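Local coordinates for putative oxidoreductase (Pseudomonas putida, PDB 3L6D), which is a putative oxidoreductase that probably binds NADP, akin to 6-phosphogluconate dehydrogenases and reductive aminases, at residues 55-58 and 59-63; 81-85 and 86-90. One frame throughout, in Å; residues are numbered along the deposited sequence.

Interaction 1: 55-58 and 59-63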
loop_
_atom_site.group_PDB
_atom_site.type_symbol
_atom_site.label_atom_id
_atom_site.label_comp_id
_atom_site.label_asym_id
_atom_site.label_seq_id
_atom_site.Cartn_x
_atom_site.Cartn_y
_atom_site.Cartn_z
ATOM N N LEU B 55 3.050 -37.664 18.557
ATOM C CA LEU B 55 4.307 -37.874 17.837
ATOM C C LEU B 55 4.294 -39.252 17.167
ATOM O O LEU B 55 4.066 -40.291 17.836
ATOM C CB LEU B 55 5.487 -37.791 18.836
ATOM C CG LEU B 55 6.882 -38.026 18.272
ATOM C CD1 LEU B 55 7.196 -36.988 17.180
ATOM C CD2 LEU B 55 7.917 -38.016 19.450
ATOM N N CYS B 56 4.543 -39.274 15.865
ATOM C CA CYS B 56 4.561 -40.522 15.101
ATOM C C CYS B 56 5.999 -40.986 14.955
ATOM O O CYS B 56 6.927 -40.186 14.955
ATOM C CB CYS B 56 3.985 -40.330 13.683
ATOM S SG CYS B 56 2.251 -39.802 13.596
ATOM N N GLU B 57 6.165 -42.282 14.767
ATOM C CA GLU B 57 7.509 -42.871 14.681
ATOM C C GLU B 57 8.194 -42.638 13.315
ATOM O O GLU B 57 9.437 -42.717 13.194
ATOM C CB GLU B 57 7.437 -44.362 15.032
ATOM C CG GLU B 57 6.748 -45.261 13.994
ATOM C CD GLU B 57 6.698 -46.730 14.438
ATOM O OE1 GLU B 57 7.315 -47.069 15.468
ATOM O OE2 GLU B 57 6.025 -47.540 13.747
ATOM N N SER B 58 7.400 -42.329 12.296
ATOM C CA SER B 58 7.950 -42.253 10.938
ATOM C C SER B 58 7.064 -41.382 10.067
ATOM O O SER B 58 5.900 -41.126 10.432
ATOM C CB SER B 58 7.999 -43.644 10.300
ATOM O OG SER B 58 6.715 -44.213 10.199
ATOM N N VAL B 59 7.617 -40.975 8.912
ATOM C CA VAL B 59 6.820 -40.362 7.831
ATOM C C VAL B 59 5.612 -41.228 7.454
ATOM O O VAL B 59 4.491 -40.735 7.418
ATOM C CB VAL B 59 7.667 -40.045 6.586
ATOM C CG1 VAL B 59 6.787 -39.476 5.443
ATOM C CG2 VAL B 59 8.815 -39.075 6.951
ATOM N N LYS B 60 5.815 -42.522 7.229
ATOM C CA LYS B 60 4.714 -43.375 6.795
ATOM C C LYS B 60 3.596 -43.456 7.828
ATOM O O LYS B 60 2.424 -43.456 7.457
ATOM C CB LYS B 60 5.176 -44.773 6.314
ATOM C CG LYS B 60 5.775 -45.703 7.368
ATOM C CD LYS B 60 6.315 -47.011 6.734
ATOM C CE LYS B 60 7.509 -47.539 7.545
ATOM N NZ LYS B 60 7.010 -48.351 8.696
ATOM N N ALA B 61 3.953 -43.491 9.113
ATOM C CA ALA B 61 2.935 -43.491 10.162
ATOM C C ALA B 61 2.101 -42.187 10.189
ATOM O O ALA B 61 0.893 -42.220 10.392
ATOM C CB ALA B 61 3.580 -43.760 11.550
ATOM N N ALA B 62 2.770 -41.067 10.016
ATOM C CA ALA B 62 2.113 -39.748 9.973
ATOM C C ALA B 62 1.143 -39.647 8.767
ATOM O O ALA B 62 0.007 -39.145 8.896
ATOM C CB ALA B 62 3.158 -38.669 9.923
ATOM N N LEU B 63 1.580 -40.168 7.608
ATOM C CA LEU B 63 0.725 -40.217 6.418
ATOM C C LEU B 63 -0.511 -41.057 6.628
ATOM O O LEU B 63 -1.616 -40.650 6.213
ATOM C CB LEU B 63 1.501 -40.714 5.180
ATOM C CG LEU B 63 2.556 -39.720 4.702
ATOM C CD1 LEU B 63 3.455 -40.392 3.617
ATOM C CD2 LEU B 63 1.862 -38.459 4.148
HETATM O O HOH W 1 6.067 -46.848 10.878
#

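Interaction 2: 81-85 and 86-90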
loop_
_atom_site.group_PDB
_atom_site.type_symbol
_atom_site.label_atom_id
_atom_site.label_comp_id
_atom_site.label_asym_id
_atom_site.label_seq_id
_atom_site.Cartn_x
_atom_site.Cartn_y
_atom_site.Cartn_z
ATOM N N GLU B 81 13.345 -36.547 -0.352
ATOM C CA GLU B 81 13.892 -37.428 0.696
ATOM C C GLU B 81 12.783 -38.048 1.595
ATOM O O GLU B 81 12.741 -39.281 1.829
ATOM C CB GLU B 81 14.895 -36.645 1.533
ATOM C CG GLU B 81 15.430 -37.404 2.740
ATOM C CD GLU B 81 16.429 -36.594 3.555
ATOM O OE1 GLU B 81 16.306 -35.343 3.621
ATOM O OE2 GLU B 81 17.343 -37.226 4.145
ATOM N N VAL B 82 11.887 -37.187 2.080
ATOM C CA VAL B 82 10.721 -37.631 2.839
ATOM C C VAL B 82 9.918 -38.662 2.033
ATOM O O VAL B 82 9.596 -39.739 2.548
ATOM C CB VAL B 82 9.828 -36.416 3.280
ATOM C CG1 VAL B 82 8.428 -36.867 3.650
ATOM C CG2 VAL B 82 10.467 -35.667 4.441
ATOM N N LEU B 83 9.642 -38.348 0.766
ATOM C CA LEU B 83 8.817 -39.195 -0.102
ATOM C C LEU B 83 9.490 -40.523 -0.495
ATOM O O LEU B 83 8.811 -41.483 -0.887
ATOM C CB LEU B 83 8.401 -38.445 -1.383
ATOM C CG LEU B 83 7.184 -37.497 -1.464
ATOM C CD1 LEU B 83 5.987 -37.912 -0.588
ATOM C CD2 LEU B 83 7.618 -36.141 -1.108
ATOM N N GLY B 84 10.815 -40.565 -0.404
ATOM C CA GLY B 84 11.576 -41.765 -0.768
ATOM C C GLY B 84 11.752 -42.735 0.385
ATOM O O GLY B 84 12.193 -43.864 0.185
HETATM N N MSE B 85 11.390 -42.308 1.592
HETATM C CA MSE B 85 11.615 -43.132 2.793
HETATM C C MSE B 85 10.855 -44.472 2.776
HETATM O O MSE B 85 9.929 -44.644 1.973
HETATM C CB MSE B 85 11.318 -42.323 4.058
HETATM C CG MSE B 85 12.465 -41.411 4.449
HETATM SE SE MSE B 85 11.998 -40.128 5.848
HETATM C CE MSE B 85 13.633 -40.385 6.931
ATOM N N PRO B 86 11.256 -45.434 3.644
ATOM C CA PRO B 86 10.674 -46.801 3.598
ATOM C C PRO B 86 9.149 -46.834 3.726
ATOM O O PRO B 86 8.609 -46.331 4.724
ATOM C CB PRO B 86 11.331 -47.517 4.794
ATOM C CG PRO B 86 12.000 -46.431 5.605
ATOM C CD PRO B 86 12.327 -45.329 4.657
ATOM N N GLY B 87 8.475 -47.390 2.713
ATOM C CA GLY B 87 7.006 -47.597 2.731
ATOM C C GLY B 87 6.154 -46.341 2.574
ATOM O O GLY B 87 4.930 -46.355 2.764
ATOM N N VAL B 88 6.801 -45.242 2.244
ATOM C CA VAL B 88 6.091 -43.996 2.071
ATOM C C VAL B 88 5.168 -44.060 0.865
ATOM O O VAL B 88 4.004 -43.702 0.979
ATOM C CB VAL B 88 7.067 -42.796 2.016
ATOM C CG1 VAL B 88 6.346 -41.514 1.560
ATOM C CG2 VAL B 88 7.655 -42.602 3.399
ATOM N N ALA B 89 5.668 -44.556 -0.272
ATOM C CA ALA B 89 4.851 -44.637 -1.478
ATOM C C ALA B 89 3.521 -45.322 -1.181
ATOM O O ALA B 89 2.437 -44.765 -1.489
ATOM C CB ALA B 89 5.590 -45.344 -2.599
ATOM N N ARG B 90 3.589 -46.496 -0.558
ATOM C CA ARG B 90 2.387 -47.211 -0.187
ATOM C C ARG B 90 1.478 -46.363 0.730
ATOM O O ARG B 90 0.267 -46.381 0.560
ATOM C CB ARG B 90 2.730 -48.591 0.411
ATOM C CG ARG B 90 1.620 -49.641 0.343
ATOM C CD ARG B 90 1.193 -49.993 1.752
ATOM N NE ARG B 90 -0.085 -50.712 1.903
ATOM C CZ ARG B 90 -1.298 -50.138 1.884
ATOM N NH1 ARG B 90 -1.432 -48.822 1.658
ATOM N NH2 ARG B 90 -2.388 -50.881 2.063
#

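Interaction 1: 55-58 and 59-63
S58 ends the loop 55-58, extended at L55, C56 and S58 but kinked at E57, and begins the first turn of helix 59-65, so that the contact is a helix start with S58 as N-cap. The backbone bond that opens the helix runs from A62 N to S58 O over 3.2 Å, nearly straight at 160°. The i-4 carbonyl for A61 N, that of E57, is turned out of the helix, and S58 OG accepts from A61 N at 3.1 Å, the N-cap bond. The torsion makes this possible, since a chi1 of 61° sets OG between the backbone N and the carbonyl carbon and turns it back over the first turn. Serine suits the place because its short arm ends in an acceptor at just this reach. A water lies 2.8 Å from the same OG; it donates to E57 OE2 and accepts from K60 NZ. The water thus links a carboxylate and an ammonium group whose charged atoms stand 5.2 Å apart, E57 OE2 to K60 NZ, too far for direct contact. On the inner side the CB of C56 points toward the helix; SG rests 3.6 Å from A62 CA, and CB lies 4.1 Å from A61 CB. Alanine at both places keeps the helix surface low enough for the cysteine to lie alongside. In this Rossmann-type domain C56 is hydrogen-bonded through its backbone to I37 and packs on A36 of strand 35-38, while V59 and A62 reach I15 of strand 12-15, and V59 also touches V88 of helix 88-92.

Interaction 2: 81-85 and 86-90
V88 folds back against the end of helix 76-84 across a type II beta turn, M85 to V88, that joins this helix to helix 88-92 in the Rossmann-type domain. Its CB sits 3.4 Å from M85 O. From there the two methyls part: CG1, anti to the backbone N (chi1 169°), lies 3.5 Å from L83 O and beside L83 CD1, whereas CG2 lies 3.4 Å from M85 O and also approaches V82 O at 3.6 Å and M85 CB at 3.7 Å. A branched valine suits this corner because it can face the carbonyls of V82 and L83 and the CB of M85 at once. Behind it the turn is made by P86 and G87. Proline, with its restricted phi, fits the first inner position, and its ring lies side by side with the M85 side chain; glycine fits the second, where phi is 73°, a value that favours it. G87 is then the N-cap residue of the next helix. Around the turn, V82 packs on V59 of helix 59-65 and V88 also reaches L63, and V82 and L83 touch F71 of strand 68-71. The turn is closed by V88 N donating to M85 O at 3.2 Å, the donor standing 39° out of the carbonyl plane.

In the fold
Interactions 1 and 2 both open a short helix behind an N-cap residue, and their centres lie 11 Å apart on the same side of the chain's centre. Their chemistry differs: in 55-63 a serine hydroxyl does the capping, with a water joining charged groups at the surface, whereas 81-90 relies on a glycine N-cap, a backbone turn bond and valine packing. Each has a buried apolar side, and there they meet: V59 CG2 approaches M85 SE at 3.5 Å, and helix 59-65 packs against both helices joined by the turn. Nearer the surface, K60 CD lies beside P86 O.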